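Local coordinates for protein potential RNA-dependent RNA polymerase (Human picobirnavirus, PDB 5I62) that is an RNA-dependent RNA polymerase that probably serves both transcription and replication of the viral genome, at residues A[143-147]-A[173-179]. Coordinates in Å, arbitrary orientation, origin at the centre of the assembly. Residue numbers count along the deposited sequence, not the author numbering.
Sequences GSPYF and QNGREWS
A tight loop bearing a cis-proline, residues 143-147, packs against a two-residue beta hairpin whose tip lies within 173-179. The loop folds back on itself through the hydrogen bond from Phe147 N to Gly143 O (2.6 Å); the peptide before Pro145 is cis, and the CA-to-CB bond of Pro145 points toward the hairpin. The hairpin reverses through a type I' turn from Gln173 to Arg176, with the classic Asn-Gly pair, Asn174 and Gly175, at its corners, both at positive phi; hydrogen bonds run from Gln173 N to Arg176 O and from Arg176 N to Gln173 O, both 2.8 Å. Pro145 and Trp178 are nearest in backbone register, CA to CA 7.1 Å. Pro145, C-gamma endo, lies over one face of the indole in a CH-pi contact: its CG sits 3.4 Å from the centroid of the five-membered ring of Trp178, 11° off the normal. Tyr146 (m) receives the edge of Trp178 (m) on its ring face, a T-shaped pair with centroids 5.6 Å apart and planes at 73°.

Direct contact is thus largely apolar, and water links the polar groups. One water accepts from Trp178 NE1 (2.9 Å) and Gln173 NE2 (3.1 Å) and also bonds Tyr146 OH (2.6 Å); a second donates to Ser144 O (2.7 Å) and Gln173 OE1 (2.6 Å). The extended Gln173 side chain therefore serves both waters.

The contact joins the loop between helices 129-135 and 150-157 to the hairpin of strands 168-173 and 176-189, at the periphery of the polymerase. Lys156 of helix 150-157 makes a cation-pi contact with Tyr146, while Met171 of strand 168-173 touches Pro145.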
ATOM      1  N   GLY A 143      -7.629 -17.314  -1.933  1.00 17.38           N
ATOM      2  CA  GLY A 143      -8.870 -16.811  -2.461  1.00 18.50           C
ATOM      3  C   GLY A 143      -9.711 -17.899  -3.120  1.00 21.24           C
ATOM      4  O   GLY A 143      -9.658 -19.094  -2.782  1.00 18.32           O
ATOM      5  N   SER A 144     -10.492 -17.458  -4.085  1.00 17.66           N
ATOM      6  CA  SER A 144     -11.334 -18.303  -4.910  1.00 17.60           C
ATOM      7  C   SER A 144     -10.483 -19.318  -5.700  1.00 15.40           C
ATOM      8  O   SER A 144      -9.441 -18.942  -6.234  1.00 15.83           O
ATOM      9  CB  SER A 144     -12.133 -17.365  -5.833  1.00 18.24           C
ATOM     10  OG  SER A 144     -12.748 -18.022  -6.894  1.00 24.43           O
ATOM     11  N   PRO A 145     -10.898 -20.606  -5.762  1.00 19.28           N
ATOM     12  CA  PRO A 145     -12.040 -21.262  -5.118  1.00 16.99           C
ATOM     13  C   PRO A 145     -11.768 -21.957  -3.773  1.00 16.84           C
ATOM     14  O   PRO A 145     -12.716 -22.248  -3.038  1.00 18.76           O
ATOM     15  CB  PRO A 145     -12.436 -22.326  -6.142  1.00 18.28           C
ATOM     16  CG  PRO A 145     -11.113 -22.807  -6.628  1.00 17.21           C
ATOM     17  CD  PRO A 145     -10.243 -21.518  -6.721  1.00 17.35           C
ATOM     18  N   TYR A 146     -10.513 -22.250  -3.457  1.00 16.09           N
ATOM     19  CA  TYR A 146     -10.232 -23.082  -2.292  1.00 18.94           C
ATOM     20  C   TYR A 146     -10.199 -22.312  -0.982  1.00 21.30           C
ATOM     21  O   TYR A 146     -10.444 -22.914   0.064  1.00 20.00           O
ATOM     22  CB  TYR A 146      -8.907 -23.825  -2.454  1.00 21.07           C
ATOM     23  CG  TYR A 146      -8.937 -24.807  -3.606  1.00 20.54           C
ATOM     24  CD1 TYR A 146      -9.749 -25.946  -3.555  1.00 20.81           C
ATOM     25  CD2 TYR A 146      -8.165 -24.595  -4.738  1.00 18.57           C
ATOM     26  CE1 TYR A 146      -9.787 -26.849  -4.618  1.00 21.02           C
ATOM     27  CE2 TYR A 146      -8.201 -25.477  -5.806  1.00 19.22           C
ATOM     28  CZ  TYR A 146      -9.014 -26.606  -5.734  1.00 21.16           C
ATOM     29  OH  TYR A 146      -9.036 -27.479  -6.790  1.00 18.35           O
ATOM     30  N   PHE A 147      -9.897 -21.016  -1.002  1.00 18.32           N
ATOM     31  CA  PHE A 147      -9.843 -20.216   0.227  1.00 21.93           C
ATOM     32  C   PHE A 147      -8.994 -20.897   1.309  1.00 21.26           C
ATOM     33  O   PHE A 147      -9.397 -21.028   2.468  1.00 23.50           O
ATOM     34  CB  PHE A 147     -11.249 -19.918   0.745  1.00 18.86           C
ATOM     35  CG  PHE A 147     -11.340 -18.641   1.544  1.00 25.22           C
ATOM     36  CD1 PHE A 147     -11.361 -17.402   0.909  1.00 23.65           C
ATOM     37  CD2 PHE A 147     -11.403 -18.680   2.930  1.00 25.10           C
ATOM     38  CE1 PHE A 147     -11.441 -16.221   1.656  1.00 24.52           C
ATOM     39  CE2 PHE A 147     -11.485 -17.517   3.672  1.00 24.24           C
ATOM     40  CZ  PHE A 147     -11.509 -16.290   3.036  1.00 26.12           C
ATOM     41  N   GLN A 173      -8.167 -24.457 -14.053  1.00 15.97           N
ATOM     42  CA  GLN A 173      -7.089 -24.779 -13.123  1.00 18.84           C
ATOM     43  C   GLN A 173      -6.878 -26.282 -13.144  1.00 19.87           C
ATOM     44  O   GLN A 173      -7.735 -27.022 -12.655  1.00 16.15           O
ATOM     45  CB  GLN A 173      -7.412 -24.317 -11.701  1.00 18.77           C
ATOM     46  CG  GLN A 173      -7.731 -22.845 -11.584  1.00 18.26           C
ATOM     47  CD  GLN A 173      -8.066 -22.423 -10.166  1.00 22.06           C
ATOM     48  OE1 GLN A 173      -8.327 -21.248  -9.924  1.00 16.53           O
ATOM     49  NE2 GLN A 173      -8.047 -23.387  -9.209  1.00 16.21           N
ATOM     50  N   ASN A 174      -5.752 -26.720 -13.717  1.00 22.28           N
ATOM     51  CA  ASN A 174      -5.364 -28.131 -13.774  1.00 23.57           C
ATOM     52  C   ASN A 174      -6.562 -29.064 -13.943  1.00 20.19           C
ATOM     53  O   ASN A 174      -6.832 -29.888 -13.069  1.00 20.89           O
ATOM     54  CB  ASN A 174      -4.577 -28.515 -12.514  1.00 19.89           C
ATOM     55  CG  ASN A 174      -3.873 -29.851 -12.654  1.00 27.82           C
ATOM     56  OD1 ASN A 174      -3.724 -30.358 -13.760  1.00 25.81           O
ATOM     57  ND2 ASN A 174      -3.436 -30.423 -11.532  1.00 26.36           N
ATOM     58  N   GLY A 175      -7.319 -28.914 -15.036  1.00 22.89           N
ATOM     59  CA  GLY A 175      -8.417 -29.828 -15.327  1.00 19.59           C
ATOM     60  C   GLY A 175      -9.779 -29.424 -14.799  1.00 19.82           C
ATOM     61  O   GLY A 175     -10.774 -30.042 -15.182  1.00 18.86           O
ATOM     62  N   ARG A 176      -9.862 -28.417 -13.934  1.00 17.56           N
ATOM     63  CA  ARG A 176     -11.119 -27.905 -13.415  1.00 18.56           C
ATOM     64  C   ARG A 176     -11.456 -26.578 -14.095  1.00 18.32           C
ATOM     65  O   ARG A 176     -10.565 -25.817 -14.456  1.00 18.05           O
ATOM     66  CB  ARG A 176     -11.041 -27.670 -11.905  1.00 17.21           C
ATOM     67  CG  ARG A 176     -10.872 -28.915 -11.057  1.00 16.63           C
ATOM     68  CD  ARG A 176      -9.402 -29.305 -10.914  1.00 18.42           C
ATOM     69  NE  ARG A 176      -9.140 -29.982  -9.640  1.00 21.86           N
ATOM     70  CZ  ARG A 176      -7.949 -30.441  -9.279  1.00 23.37           C
ATOM     71  NH1 ARG A 176      -6.914 -30.303 -10.101  1.00 19.37           N
ATOM     72  NH2 ARG A 176      -7.788 -31.035  -8.098  1.00 22.47           N
ATOM     73  N   GLU A 177     -12.745 -26.295 -14.251  1.00 15.78           N
ATOM     74  CA  GLU A 177     -13.197 -24.953 -14.610  1.00 18.60           C
ATOM     75  C   GLU A 177     -13.984 -24.379 -13.443  1.00 19.00           C
ATOM     76  O   GLU A 177     -15.024 -24.924 -13.061  1.00 19.01           O
ATOM     77  CB  GLU A 177     -14.049 -24.915 -15.875  1.00 18.66           C
ATOM     78  CG  GLU A 177     -14.643 -23.505 -16.040  1.00 22.64           C
ATOM     79  CD  GLU A 177     -15.233 -23.214 -17.408  1.00 27.54           C
ATOM     80  OE1 GLU A 177     -14.958 -23.957 -18.382  1.00 26.99           O
ATOM     81  OE2 GLU A 177     -15.981 -22.219 -17.498  1.00 26.96           O
ATOM     82  N   TRP A 178     -13.472 -23.299 -12.866  1.00 17.64           N
ATOM     83  CA  TRP A 178     -14.158 -22.551 -11.821  1.00 16.47           C
ATOM     84  C   TRP A 178     -14.610 -21.201 -12.367  1.00 20.39           C
ATOM     85  O   TRP A 178     -14.161 -20.741 -13.418  1.00 18.25           O
ATOM     86  CB  TRP A 178     -13.250 -22.319 -10.607  1.00 15.20           C
ATOM     87  CG  TRP A 178     -12.659 -23.542  -9.960  1.00 16.22           C
ATOM     88  CD1 TRP A 178     -11.434 -24.102 -10.211  1.00 17.68           C
ATOM     89  CD2 TRP A 178     -13.253 -24.333  -8.925  1.00 17.35           C
ATOM     90  NE1 TRP A 178     -11.235 -25.202  -9.397  1.00 17.30           N
ATOM     91  CE2 TRP A 178     -12.337 -25.363  -8.601  1.00 17.42           C
ATOM     92  CE3 TRP A 178     -14.471 -24.275  -8.240  1.00 17.93           C
ATOM     93  CZ2 TRP A 178     -12.597 -26.309  -7.611  1.00 19.22           C
ATOM     94  CZ3 TRP A 178     -14.733 -25.232  -7.264  1.00 18.74           C
ATOM     95  CH2 TRP A 178     -13.798 -26.233  -6.963  1.00 20.06           C
ATOM     96  N   SER A 179     -15.506 -20.556 -11.636  1.00 18.49           N
ATOM     97  CA  SER A 179     -15.841 -19.167 -11.898  1.00 16.14           C
ATOM     98  C   SER A 179     -15.146 -18.329 -10.828  1.00 20.40           C
ATOM     99  O   SER A 179     -15.257 -18.635  -9.637  1.00 20.98           O
ATOM    100  CB  SER A 179     -17.356 -18.952 -11.893  1.00 18.88           C
ATOM    101  OG  SER A 179     -17.715 -17.792 -12.643  1.00 24.75           O
TER
HETATM  102  O   HOH W   1      -7.509 -19.728  -7.929  1.00 13.69           O
HETATM  103  O   HOH W   2      -8.649 -26.392  -9.110  1.00 17.53           O